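Local coordinates for uncharacterized protein (Legionella pneumophila subsp. pneumophila, PDB 5T2X), which is of unknown function but belongs to the uncharacterised DUF5630 family and folds with helices and no strands, at residues L41-I47 and I68-H72. Residues are numbered along the deposited sequence.
Sequences LDLTTLI and IWRTH
This is helix-helix packing near the N-terminal end of an all-helical fold, between the first turn of helix 43-52 and helix 66-76. The segments run roughly antiparallel (crossing angle -149°), axes 11.9 Å apart, a spacing bridged by the His72 and Trp69 rings and the leucines that meet them; Leu43 pairs with His72 (CA-CA 7.0 Å). Extended Leu41 and Asp42 precede the helix. Asp42, a short acceptor suited to the N-cap, takes Thr45 OG1 on OD1 (2.8 Å) and, weakly, Thr45 N on OD2 (3.5 Å). His72 (m, chi2 -70°) and Trp69 (m, chi2 105°) offer flat faces to leucine methyls in CH-pi contacts: Leu43 CD1 lies 3.9 Å from the His72 centroid, Leu46 CD2 4.2 Å from that of the Trp69 six-membered ring. Both leucines are tp. Buried Leu46 is the hub, its CD2 meeting His72 NE2 (3.6 Å), Trp69 CZ3 (3.7 Å) and Ile68 CG2 (3.9 Å). Trp69 NE1 hydrogen-bonds Cys60 O. Cohesion is therefore mainly apolar and CH-pi, with one water linking His72 NE2 (2.6 Å) to Leu41 O (2.9 Å).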
# COMPACT_ATOMS: atom_id res chain seq x y z
N LEU A 41 22.81 4.22 12.12
CA LEU A 41 21.81 3.49 12.87
C LEU A 41 21.22 2.35 12.04
O LEU A 41 21.15 2.41 10.81
CB LEU A 41 20.68 4.41 13.31
CG LEU A 41 21.02 5.54 14.29
CD1 LEU A 41 19.79 6.39 14.54
CD2 LEU A 41 21.55 4.96 15.59
N ASP A 42 20.81 1.29 12.74
CA ASP A 42 19.98 0.28 12.11
C ASP A 42 18.58 0.84 11.87
O ASP A 42 18.14 1.79 12.53
CB ASP A 42 19.90 -0.97 12.98
CG ASP A 42 19.55 -0.66 14.42
OD1 ASP A 42 20.17 0.25 15.01
OD2 ASP A 42 18.63 -1.31 14.97
N LEU A 43 17.88 0.25 10.90
CA LEU A 43 16.57 0.77 10.52
C LEU A 43 15.60 0.75 11.69
O LEU A 43 14.75 1.64 11.81
CB LEU A 43 16.01 -0.03 9.34
CG LEU A 43 14.71 0.50 8.72
CD1 LEU A 43 14.83 1.98 8.41
CD2 LEU A 43 14.37 -0.29 7.47
N THR A 44 15.70 -0.25 12.57
CA THR A 44 14.81 -0.31 13.73
C THR A 44 15.00 0.90 14.63
O THR A 44 14.03 1.53 15.06
CB THR A 44 15.05 -1.60 14.52
OG1 THR A 44 14.76 -2.74 13.69
CG2 THR A 44 14.17 -1.64 15.76
N THR A 45 16.26 1.25 14.91
CA THR A 45 16.53 2.38 15.80
C THR A 45 16.22 3.71 15.11
O THR A 45 15.71 4.64 15.74
CB THR A 45 17.98 2.34 16.27
OG1 THR A 45 18.26 1.05 16.83
CG2 THR A 45 18.23 3.40 17.33
N LEU A 46 16.53 3.82 13.81
CA LEU A 46 16.24 5.04 13.07
C LEU A 46 14.74 5.34 13.10
O LEU A 46 14.33 6.47 13.40
CB LEU A 46 16.74 4.92 11.63
CG LEU A 46 16.29 6.02 10.67
CD1 LEU A 46 16.85 7.37 11.07
CD2 LEU A 46 16.67 5.68 9.23
N ILE A 47 13.92 4.35 12.78
CA ILE A 47 12.47 4.55 12.78
C ILE A 47 11.99 4.88 14.19
O ILE A 47 11.13 5.76 14.38
CB ILE A 47 11.76 3.31 12.21
CG1 ILE A 47 12.10 3.15 10.73
CG2 ILE A 47 10.26 3.41 12.41
CD1 ILE A 47 11.45 1.95 10.08
N ILE A 68 18.99 8.99 3.13
CA ILE A 68 19.03 8.14 4.31
C ILE A 68 18.08 6.96 4.14
O ILE A 68 18.42 5.81 4.46
CB ILE A 68 18.69 8.95 5.57
CG1 ILE A 68 19.70 10.08 5.78
CG2 ILE A 68 18.63 8.04 6.80
CD1 ILE A 68 19.41 10.94 6.99
N TRP A 69 16.89 7.22 3.60
CA TRP A 69 15.90 6.16 3.42
C TRP A 69 16.21 5.29 2.21
O TRP A 69 15.97 4.08 2.23
CB TRP A 69 14.50 6.77 3.30
CG TRP A 69 14.14 7.63 4.48
CD1 TRP A 69 14.09 8.99 4.51
CD2 TRP A 69 13.77 7.18 5.79
NE1 TRP A 69 13.72 9.42 5.76
CE2 TRP A 69 13.52 8.33 6.56
CE3 TRP A 69 13.63 5.92 6.38
CZ2 TRP A 69 13.13 8.26 7.90
CZ3 TRP A 69 13.25 5.85 7.71
CH2 TRP A 69 13.00 7.01 8.45
N ARG A 70 16.75 5.89 1.14
CA ARG A 70 17.07 5.12 -0.06
C ARG A 70 18.14 4.08 0.21
O ARG A 70 18.12 2.99 -0.37
CB ARG A 70 17.50 6.04 -1.20
CG ARG A 70 16.38 6.88 -1.77
CD ARG A 70 16.74 7.46 -3.12
NE ARG A 70 15.63 8.23 -3.66
CZ ARG A 70 15.42 9.52 -3.40
NH1 ARG A 70 16.25 10.17 -2.60
NH2 ARG A 70 14.38 10.15 -3.93
N THR A 71 19.10 4.40 1.09
CA THR A 71 20.09 3.41 1.49
C THR A 71 19.43 2.20 2.14
O THR A 71 19.77 1.05 1.83
CB THR A 71 21.11 4.04 2.44
OG1 THR A 71 21.80 5.10 1.77
CG2 THR A 71 22.11 3.00 2.92
N HIS A 72 18.46 2.44 3.02
CA HIS A 72 17.73 1.33 3.63
C HIS A 72 16.84 0.63 2.61
O HIS A 72 16.68 -0.59 2.65
CB HIS A 72 16.91 1.82 4.82
CG HIS A 72 17.74 2.24 5.99
ND1 HIS A 72 18.45 1.35 6.76
CD2 HIS A 72 17.97 3.47 6.52
CE1 HIS A 72 19.08 2.00 7.72
NE2 HIS A 72 18.81 3.29 7.60
O HOH W 1 20.25 4.66 9.26